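PDB 6SKI: putative type VI secretion protein from Escherichia coli, which probably acts as a phospholipase toxin of the type VI secretion system, a hydrolase effector that binds the TTR domain of the VgrG spike. Local coordinates for residues T344-T349 with I397-G402; C334-I339 with D348-R353; C78-K83 with K380-G385. One frame throughout, in Å; residues are numbered along the deposited sequence.

In the fold
All three contacts belong to one small layered unit, 32 to 42 Å from the centre of the chain, built on the antiparallel sheet of strands 328-341, 398-409 and 376-386, with 398-409 in the middle. Interactions 1 and 2 lie on one face, their centres 8 Å apart: the loop leading into helix 350-362, then the helix's first turn. Interaction 3 is on the other face, where helix 72-85 packs, centre to centre about 12 Å from interaction 1 and 11 Å from interaction 2. Most of the unit runs continuously from 328 to 409, whereas helix 72-85 comes from far earlier, so interaction 3 ties the early part of the chain to this sheet.

Interaction 1 of 3, residues T344-T349 with I397-G402; sequences TREMDT and IQKQVG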
loop_
_atom_site.group_PDB
_atom_site.type_symbol
_atom_site.label_atom_id
_atom_site.label_comp_id
_atom_site.label_asym_id
_atom_site.label_seq_id
_atom_site.Cartn_x
_atom_site.Cartn_y
_atom_site.Cartn_z
ATOM N N THR A 344 -3.549 7.526 -50.940
ATOM C CA THR A 344 -3.010 8.481 -49.979
ATOM C C THR A 344 -1.835 7.887 -49.213
ATOM O O THR A 344 -1.892 6.747 -48.744
ATOM C CB THR A 344 -4.105 8.918 -49.006
ATOM O OG1 THR A 344 -5.164 9.554 -49.730
ATOM C CG2 THR A 344 -3.553 9.891 -47.976
ATOM N N ARG A 345 -0.769 8.672 -49.080
ATOM C CA ARG A 345 0.408 8.247 -48.336
ATOM C C ARG A 345 0.103 8.267 -46.845
ATOM O O ARG A 345 -0.514 9.210 -46.343
ATOM C CB ARG A 345 1.593 9.161 -48.639
ATOM C CG ARG A 345 1.753 9.510 -50.101
ATOM C CD ARG A 345 2.874 10.517 -50.307
ATOM N NE ARG A 345 2.728 11.266 -51.554
ATOM C CZ ARG A 345 2.842 10.743 -52.772
ATOM N NH1 ARG A 345 2.687 11.516 -53.839
ATOM N NH2 ARG A 345 3.121 9.456 -52.932
ATOM N N GLU A 346 0.533 7.218 -46.141
ATOM C CA GLU A 346 0.265 7.123 -44.710
ATOM C C GLU A 346 0.848 8.304 -43.947
ATOM O O GLU A 346 0.291 8.721 -42.927
ATOM C CB GLU A 346 0.829 5.814 -44.167
ATOM C CG GLU A 346 0.019 4.595 -44.546
ATOM C CD GLU A 346 0.895 3.390 -44.815
ATOM O OE1 GLU A 346 2.100 3.449 -44.489
ATOM O OE2 GLU A 346 0.387 2.392 -45.365
ATOM N N MET A 347 1.953 8.864 -44.432
ATOM C CA MET A 347 2.616 9.990 -43.795
ATOM C C MET A 347 2.035 11.326 -44.226
ATOM O O MET A 347 2.571 12.373 -43.852
ATOM C CB MET A 347 4.113 9.953 -44.098
ATOM C CG MET A 347 4.825 8.747 -43.518
ATOM S SD MET A 347 6.499 9.123 -42.982
ATOM C CE MET A 347 7.035 7.509 -42.426
ATOM N N ASP A 348 0.964 11.312 -45.009
ATOM C CA ASP A 348 0.255 12.514 -45.422
ATOM C C ASP A 348 -1.173 12.478 -44.901
ATOM O O ASP A 348 -2.120 12.873 -45.584
ATOM C CB ASP A 348 0.282 12.670 -46.939
ATOM C CG ASP A 348 0.425 14.113 -47.370
ATOM O OD1 ASP A 348 -0.516 14.897 -47.134
ATOM O OD2 ASP A 348 1.477 14.467 -47.944
ATOM N N THR A 349 -1.334 11.996 -43.675
ATOM C CA THR A 349 -2.631 11.748 -43.073
ATOM C C THR A 349 -2.760 12.594 -41.812
ATOM O O THR A 349 -1.763 12.964 -41.188
ATOM C CB THR A 349 -2.791 10.253 -42.754
ATOM O OG1 THR A 349 -2.612 9.495 -43.955
ATOM C CG2 THR A 349 -4.167 9.949 -42.222
ATOM N N ILE A 397 -10.732 2.460 -53.783
ATOM C CA ILE A 397 -10.260 1.543 -52.754
ATOM C C ILE A 397 -9.897 2.373 -51.533
ATOM O O ILE A 397 -9.409 3.501 -51.653
ATOM C CB ILE A 397 -9.068 0.702 -53.252
ATOM C CG1 ILE A 397 -9.398 0.057 -54.599
ATOM C CG2 ILE A 397 -8.695 -0.362 -52.229
ATOM C CD1 ILE A 397 -10.142 -1.254 -54.486
ATOM N N GLN A 398 -10.138 1.829 -50.344
ATOM C CA GLN A 398 -10.000 2.598 -49.119
ATOM C C GLN A 398 -9.183 1.836 -48.085
ATOM O O GLN A 398 -9.220 0.604 -48.012
ATOM C CB GLN A 398 -11.370 2.957 -48.537
ATOM C CG GLN A 398 -12.093 4.038 -49.316
ATOM C CD GLN A 398 -12.939 4.926 -48.435
ATOM O OE1 GLN A 398 -13.737 4.445 -47.632
ATOM N NE2 GLN A 398 -12.767 6.235 -48.577
ATOM N N LYS A 399 -8.470 2.596 -47.261
ATOM C CA LYS A 399 -7.637 2.042 -46.208
ATOM C C LYS A 399 -7.932 2.776 -44.912
ATOM O O LYS A 399 -8.220 3.975 -44.918
ATOM C CB LYS A 399 -6.143 2.170 -46.545
ATOM C CG LYS A 399 -5.600 3.582 -46.368
ATOM C CD LYS A 399 -4.466 3.907 -47.315
ATOM C CE LYS A 399 -3.356 2.885 -47.241
ATOM N NZ LYS A 399 -2.156 3.348 -47.988
ATOM N N GLN A 400 -7.869 2.057 -43.804
ATOM C CA GLN A 400 -7.869 2.677 -42.490
ATOM C C GLN A 400 -6.421 2.854 -42.062
ATOM O O GLN A 400 -5.675 1.872 -41.958
ATOM C CB GLN A 400 -8.635 1.844 -41.465
ATOM C CG GLN A 400 -8.984 2.628 -40.210
ATOM C CD GLN A 400 -9.363 1.744 -39.048
ATOM O OE1 GLN A 400 -8.846 0.639 -38.900
ATOM N NE2 GLN A 400 -10.269 2.227 -38.208
ATOM N N VAL A 401 -6.025 4.103 -41.842
ATOM C CA VAL A 401 -4.687 4.457 -41.396
ATOM C C VAL A 401 -4.801 4.962 -39.966
ATOM O O VAL A 401 -5.544 5.911 -39.689
ATOM C CB VAL A 401 -4.045 5.515 -42.303
ATOM C CG1 VAL A 401 -2.875 6.174 -41.598
ATOM C CG2 VAL A 401 -3.599 4.891 -43.604
ATOM N N GLY A 402 -4.087 4.313 -39.065
ATOM C CA GLY A 402 -3.990 4.752 -37.684
ATOM C C GLY A 402 -2.555 5.105 -37.359
ATOM O O GLY A 402 -1.625 4.502 -37.887
#
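Residues 344-349 belong to the connection between edge strand 328-341 and helix 350-362, and they lie over one face of a three-stranded antiparallel sheet, above its middle strand 398-409. Lys399 and Val401, two residues apart on that strand, both point at the loop. Gln400 between them faces the other way, toward helix 72-85. The backbones come nearest at Glu346 and Val401, with their CA atoms 6.5 Å apart. The loop folds into a type I beta turn, closed by a hydrogen bond from Asp348 N to Arg345 O of 2.9 Å.

Lys399 starts with CG wedged between backbone N and carbonyl carbon (chi1 76°), and a bend at chi3 then brings the ammonium up beneath the loop. There NZ makes a weak hydrogen bond of 3.5 Å to Thr344 O. The Glu346 side chain crosses the lysine at about a right angle, and the two meet at their tips in a long salt bridge, OE2 to NZ 3.8 Å. Both ends have other partners: Glu346 OE2 is hydrogen-bonded to Ser383 OG on strand 376-386, and Lys399 NZ also has a weak, long ion pair with Asp342. The ammonium thus sits loosely among several oxygens, which would be expected to favour its charged form.

Val401 fills the apolar side of the contact with its two methyls spread toward different residues. CG2, anti to the carbonyl carbon, touches the aliphatic part of Glu346 at CG, 3.8 Å away; the bend of that glutamate at chi2 carries its carboxylate on toward Ser383. The other methyl, CG1, is anti to the backbone N (chi1 162°) and meets Thr349 CG2 at 4.0 Å.

Interaction 2 of 3, residues C334-I339 with D348-R353; sequences CPEFEI and DTRVYR
Strand 336-339 runs past the first turn of helix 350-362, the backbones coming nearest at Glu336 and Val351, whose CA atoms are 5.6 Å apart. The strand's alternation sends Glu336 and Glu338 toward the helix and Phe337 away from it. Arg350 links the two glutamates in a salt-bridge network: its CG is anti to the backbone N (chi1 -177°), and a bend at chi3 (53°) turns the guanidinium back over the strand. NE meets Glu338 OE1 at 2.9 Å, but the N-H points well off the oxygen, at 123°, so the hydrogen bond within this salt bridge is weak. At the far end, NH1 reaches Glu336 OE1 at 3.6 Å, the two chains crossing at about a right angle.

Val351 turns its CG1 methyl onto the strand between the two glutamates, 3.9 Å from Glu336 CB. Thr349 CG2 sits by the Glu338 carboxylate, which lies beside the start of the helix, where the helix dipole would be expected to favour its negative charge. One turn on, Arg353 NH2 pairs with Asp348 OD1 at 3.1 Å across the helix start.

Val351 also packs on Val401 of the central strand 398-409, while Tyr352 reaches over to Ile381 on strand 376-386. Phe337 faces helix 72-85 beneath the sheet, so strand 328-341 lies between two helices.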
loop_
_atom_site.group_PDB
_atom_site.type_symbol
_atom_site.label_atom_id
_atom_site.label_comp_id
_atom_site.label_asym_id
_atom_site.label_seq_id
_atom_site.Cartn_x
_atom_site.Cartn_y
_atom_site.Cartn_z
ATOM N N CYS A 334 -2.724 8.545 -27.701
ATOM C CA CYS A 334 -3.883 7.716 -27.976
ATOM C C CYS A 334 -3.928 7.427 -29.472
ATOM O O CYS A 334 -3.962 8.365 -30.277
ATOM C CB CYS A 334 -5.163 8.405 -27.520
ATOM S SG CYS A 334 -6.678 7.603 -28.074
ATOM N N PRO A 335 -3.902 6.160 -29.884
ATOM C CA PRO A 335 -3.878 5.856 -31.317
ATOM C C PRO A 335 -5.118 6.391 -32.009
ATOM O O PRO A 335 -6.239 6.229 -31.526
ATOM C CB PRO A 335 -3.827 4.325 -31.349
ATOM C CG PRO A 335 -3.266 3.951 -30.020
ATOM C CD PRO A 335 -3.872 4.934 -29.074
ATOM N N GLU A 336 -4.910 7.037 -33.151
ATOM C CA GLU A 336 -5.997 7.675 -33.879
ATOM C C GLU A 336 -6.090 7.074 -35.270
ATOM O O GLU A 336 -5.078 6.949 -35.963
ATOM C CB GLU A 336 -5.789 9.186 -33.959
ATOM C CG GLU A 336 -6.546 9.958 -32.897
ATOM C CD GLU A 336 -6.386 11.454 -33.042
ATOM O OE1 GLU A 336 -5.410 11.886 -33.689
ATOM O OE2 GLU A 336 -7.234 12.198 -32.509
ATOM N N PHE A 337 -7.303 6.713 -35.675
ATOM C CA PHE A 337 -7.548 6.035 -36.937
ATOM C C PHE A 337 -8.476 6.870 -37.805
ATOM O O PHE A 337 -9.379 7.546 -37.305
ATOM C CB PHE A 337 -8.172 4.654 -36.710
ATOM C CG PHE A 337 -7.360 3.758 -35.826
ATOM C CD1 PHE A 337 -6.481 2.840 -36.367
ATOM C CD2 PHE A 337 -7.475 3.833 -34.451
ATOM C CE1 PHE A 337 -5.732 2.020 -35.558
ATOM C CE2 PHE A 337 -6.728 3.015 -33.639
ATOM C CZ PHE A 337 -5.855 2.108 -34.193
ATOM N N GLU A 338 -8.247 6.821 -39.114
ATOM C CA GLU A 338 -9.151 7.453 -40.060
ATOM C C GLU A 338 -9.085 6.711 -41.385
ATOM O O GLU A 338 -8.059 6.128 -41.736
ATOM C CB GLU A 338 -8.833 8.939 -40.252
ATOM C CG GLU A 338 -7.852 9.263 -41.356
ATOM C CD GLU A 338 -7.412 10.707 -41.301
ATOM O OE1 GLU A 338 -7.537 11.320 -40.221
ATOM O OE2 GLU A 338 -6.977 11.244 -42.340
ATOM N N ILE A 339 -10.195 6.730 -42.115
ATOM C CA ILE A 339 -10.303 6.052 -43.399
ATOM C C ILE A 339 -9.992 7.050 -44.503
ATOM O O ILE A 339 -10.532 8.163 -44.518
ATOM C CB ILE A 339 -11.697 5.430 -43.585
ATOM C CG1 ILE A 339 -12.041 4.548 -42.384
ATOM C CG2 ILE A 339 -11.748 4.623 -44.866
ATOM C CD1 ILE A 339 -13.231 3.646 -42.600
ATOM N N ASP A 348 0.964 11.312 -45.009
ATOM C CA ASP A 348 0.255 12.514 -45.422
ATOM C C ASP A 348 -1.173 12.478 -44.901
ATOM O O ASP A 348 -2.120 12.873 -45.584
ATOM C CB ASP A 348 0.282 12.670 -46.939
ATOM C CG ASP A 348 0.425 14.113 -47.370
ATOM O OD1 ASP A 348 -0.516 14.897 -47.134
ATOM O OD2 ASP A 348 1.477 14.467 -47.944
ATOM N N THR A 349 -1.334 11.996 -43.675
ATOM C CA THR A 349 -2.631 11.748 -43.073
ATOM C C THR A 349 -2.760 12.594 -41.812
ATOM O O THR A 349 -1.763 12.964 -41.188
ATOM C CB THR A 349 -2.791 10.253 -42.754
ATOM O OG1 THR A 349 -2.612 9.495 -43.955
ATOM C CG2 THR A 349 -4.167 9.949 -42.222
ATOM N N ARG A 350 -4.004 12.912 -41.446
ATOM C CA ARG A 350 -4.237 13.703 -40.243
ATOM C C ARG A 350 -3.733 12.980 -39.002
ATOM O O ARG A 350 -3.162 13.604 -38.099
ATOM C CB ARG A 350 -5.726 14.018 -40.101
ATOM C CG ARG A 350 -6.058 14.892 -38.906
ATOM C CD ARG A 350 -7.542 14.864 -38.588
ATOM N NE ARG A 350 -8.052 13.504 -38.434
ATOM C CZ ARG A 350 -8.015 12.820 -37.295
ATOM N NH1 ARG A 350 -7.487 13.365 -36.209
ATOM N NH2 ARG A 350 -8.503 11.588 -37.242
ATOM N N VAL A 351 -3.934 11.663 -38.937
ATOM C CA VAL A 351 -3.516 10.912 -37.759
ATOM C C VAL A 351 -1.997 10.901 -37.642
ATOM O O VAL A 351 -1.448 10.989 -36.538
ATOM C CB VAL A 351 -4.109 9.489 -37.786
ATOM C CG1 VAL A 351 -5.622 9.558 -37.809
ATOM C CG2 VAL A 351 -3.599 8.702 -38.971
ATOM N N TYR A 352 -1.291 10.812 -38.772
ATOM C CA TYR A 352 0.166 10.867 -38.725
ATOM C C TYR A 352 0.655 12.232 -38.272
ATOM O O TYR A 352 1.616 12.328 -37.503
ATOM C CB TYR A 352 0.764 10.527 -40.086
ATOM C CG TYR A 352 2.273 10.472 -40.051
ATOM C CD1 TYR A 352 2.931 9.378 -39.516
ATOM C CD2 TYR A 352 3.037 11.526 -40.526
ATOM C CE1 TYR A 352 4.304 9.326 -39.472
ATOM C CE2 TYR A 352 4.415 11.483 -40.484
ATOM C CZ TYR A 352 5.042 10.379 -39.956
ATOM O OH TYR A 352 6.414 10.322 -39.907
ATOM N N ARG A 353 0.016 13.300 -38.744
ATOM C CA ARG A 353 0.418 14.637 -38.332
ATOM C C ARG A 353 0.171 14.841 -36.845
ATOM O O ARG A 353 1.002 15.435 -36.145
ATOM C CB ARG A 353 -0.336 15.675 -39.159
ATOM C CG ARG A 353 0.160 15.784 -40.586
ATOM C CD ARG A 353 -0.518 16.919 -41.325
ATOM N NE ARG A 353 -0.689 16.598 -42.738
ATOM C CZ ARG A 353 -1.828 16.174 -43.273
ATOM N NH1 ARG A 353 -2.901 16.019 -42.511
ATOM N NH2 ARG A 353 -1.896 15.903 -44.569
#

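Interaction 3 of 3, residues C78-K83 with K380-G385; sequences CEDFLK and KIRSIG
Helix 72-85 packs against one face of the three-stranded antiparallel sheet, and here it crosses edge strand 376-386, the short segments' axes approaching to 9.7 Å with their directions 116° apart. Phe81 and Arg382 carry the contact, their side chains running past one another head to tail. The Phe81 ring, with CG anti to the backbone N (chi1 -162°), leans to the strand and receives Arg382 CB over its centre. This is a CH-pi contact, CB to centroid 3.8 Å and 13° off the ring normal. The far tip of the ring runs in beside the strand backbone, where the Lys380 carbonyl lies at its edge: CZ is 3.1 Å from Lys380 O. Lys380 CB adds a flank at 3.8 Å from the same CZ, although the rest of that lysine leads away.

Arg382 is extended from CG to NE and runs across the helix, with CD 3.6 Å from Phe81 CA. Its guanidinium is sandwiched: Asp80 CB is on one face, 3.6 Å from NH2, and Ile384 CG2 is 3.7 Å above the plane on the opposite face. Asp80 OD2 is 3.9 Å from NH2 but far above the plane of the guanidinium, which makes a long salt bridge through charge alone. The stronger partner of the arginine is Glu84, further along the helix, which pairs with NE.

Around this pair the helix spans the sheet. Phe81 also meets the ring of Phe331 and touches Ala404 on the central strand 398-409, while Cys78 packs on Pro335 and Phe337 of strand 328-341.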
loop_
_atom_site.group_PDB
_atom_site.type_symbol
_atom_site.label_atom_id
_atom_site.label_comp_id
_atom_site.label_asym_id
_atom_site.label_seq_id
_atom_site.Cartn_x
_atom_site.Cartn_y
_atom_site.Cartn_z
ATOM N N CYS A 78 -7.368 0.024 -31.754
ATOM C CA CYS A 78 -6.244 0.300 -30.864
ATOM C C CYS A 78 -5.669 -0.988 -30.296
ATOM O O CYS A 78 -4.445 -1.162 -30.237
ATOM C CB CYS A 78 -6.686 1.220 -29.726
ATOM S SG CYS A 78 -7.047 2.922 -30.191
ATOM N N GLU A 79 -6.545 -1.900 -29.868
ATOM C CA GLU A 79 -6.079 -3.191 -29.369
ATOM C C GLU A 79 -5.323 -3.958 -30.445
ATOM O O GLU A 79 -4.262 -4.536 -30.177
ATOM C CB GLU A 79 -7.256 -4.016 -28.857
ATOM C CG GLU A 79 -6.857 -5.389 -28.357
ATOM C CD GLU A 79 -7.794 -5.924 -27.301
ATOM O OE1 GLU A 79 -7.610 -5.584 -26.113
ATOM O OE2 GLU A 79 -8.715 -6.686 -27.655
ATOM N N ASP A 80 -5.854 -3.975 -31.669
ATOM C CA ASP A 80 -5.190 -4.668 -32.768
ATOM C C ASP A 80 -3.843 -4.030 -33.091
ATOM O O ASP A 80 -2.861 -4.733 -33.350
ATOM C CB ASP A 80 -6.095 -4.659 -33.998
ATOM C CG ASP A 80 -7.118 -5.772 -33.974
ATOM O OD1 ASP A 80 -7.199 -6.482 -32.951
ATOM O OD2 ASP A 80 -7.851 -5.929 -34.971
ATOM N N PHE A 81 -3.788 -2.697 -33.079
ATOM C CA PHE A 81 -2.542 -1.976 -33.302
ATOM C C PHE A 81 -1.490 -2.391 -32.284
ATOM O O PHE A 81 -0.365 -2.758 -32.645
ATOM C CB PHE A 81 -2.822 -0.475 -33.211
ATOM C CG PHE A 81 -1.769 0.397 -33.829
ATOM C CD1 PHE A 81 -0.628 -0.139 -34.391
ATOM C CD2 PHE A 81 -1.926 1.769 -33.832
ATOM C CE1 PHE A 81 0.324 0.679 -34.951
ATOM C CE2 PHE A 81 -0.976 2.586 -34.389
ATOM C CZ PHE A 81 0.149 2.042 -34.945
ATOM N N LEU A 82 -1.854 -2.367 -31.001
ATOM C CA LEU A 82 -0.897 -2.730 -29.964
ATOM C C LEU A 82 -0.467 -4.182 -30.095
ATOM O O LEU A 82 0.715 -4.499 -29.931
ATOM C CB LEU A 82 -1.489 -2.470 -28.582
ATOM C CG LEU A 82 -0.523 -2.668 -27.415
ATOM C CD1 LEU A 82 0.531 -1.576 -27.391
ATOM C CD2 LEU A 82 -1.289 -2.710 -26.107
ATOM N N LYS A 83 -1.407 -5.080 -30.397
ATOM C CA LYS A 83 -1.049 -6.483 -30.568
ATOM C C LYS A 83 -0.079 -6.667 -31.726
ATOM O O LYS A 83 0.816 -7.517 -31.666
ATOM C CB LYS A 83 -2.304 -7.325 -30.784
ATOM C CG LYS A 83 -2.694 -8.169 -29.588
ATOM C CD LYS A 83 -4.135 -8.639 -29.694
ATOM C CE LYS A 83 -4.615 -9.254 -28.391
ATOM N NZ LYS A 83 -5.068 -8.218 -27.423
ATOM N N LYS A 380 4.272 5.177 -34.878
ATOM C CA LYS A 380 3.951 3.911 -35.514
ATOM C C LYS A 380 2.662 4.053 -36.305
ATOM O O LYS A 380 1.681 4.631 -35.814
ATOM C CB LYS A 380 3.827 2.796 -34.478
ATOM C CG LYS A 380 5.147 2.431 -33.840
ATOM C CD LYS A 380 5.694 1.138 -34.391
ATOM C CE LYS A 380 7.057 0.835 -33.811
ATOM N NZ LYS A 380 8.010 0.373 -34.853
ATOM N N ILE A 381 2.680 3.532 -37.529
ATOM C CA ILE A 381 1.573 3.629 -38.469
ATOM C C ILE A 381 1.021 2.233 -38.714
ATOM O O ILE A 381 1.782 1.283 -38.931
ATOM C CB ILE A 381 2.010 4.272 -39.795
ATOM C CG1 ILE A 381 2.770 5.570 -39.541
ATOM C CG2 ILE A 381 0.806 4.537 -40.675
ATOM C CD1 ILE A 381 3.315 6.190 -40.799
ATOM N N ARG A 382 -0.298 2.114 -38.674
ATOM C CA ARG A 382 -1.021 0.915 -39.058
ATOM C C ARG A 382 -1.865 1.249 -40.278
ATOM O O ARG A 382 -2.518 2.291 -40.311
ATOM C CB ARG A 382 -1.913 0.434 -37.915
ATOM C CG ARG A 382 -2.564 -0.906 -38.135
ATOM C CD ARG A 382 -3.139 -1.421 -36.836
ATOM N NE ARG A 382 -4.124 -2.476 -37.042
ATOM C CZ ARG A 382 -5.432 -2.267 -37.097
ATOM N NH1 ARG A 382 -5.911 -1.040 -36.968
ATOM N NH2 ARG A 382 -6.262 -3.282 -37.283
ATOM N N SER A 383 -1.832 0.387 -41.287
ATOM C CA SER A 383 -2.682 0.543 -42.459
ATOM C C SER A 383 -3.354 -0.787 -42.755
ATOM O O SER A 383 -2.673 -1.785 -43.009
ATOM C CB SER A 383 -1.877 1.022 -43.666
ATOM O OG SER A 383 -0.662 0.304 -43.783
ATOM N N ILE A 384 -4.682 -0.802 -42.717
ATOM C CA ILE A 384 -5.449 -1.973 -43.114
ATOM C C ILE A 384 -6.387 -1.574 -44.245
ATOM O O ILE A 384 -6.598 -0.396 -44.519
ATOM C CB ILE A 384 -6.229 -2.597 -41.942
ATOM C CG1 ILE A 384 -7.128 -1.558 -41.277
ATOM C CG2 ILE A 384 -5.277 -3.197 -40.929
ATOM C CD1 ILE A 384 -8.252 -2.165 -40.476
ATOM N N GLY A 385 -6.943 -2.579 -44.914
ATOM C CA GLY A 385 -7.925 -2.318 -45.945
ATOM C C GLY A 385 -9.315 -2.156 -45.364
ATOM O O GLY A 385 -9.662 -2.740 -44.340
#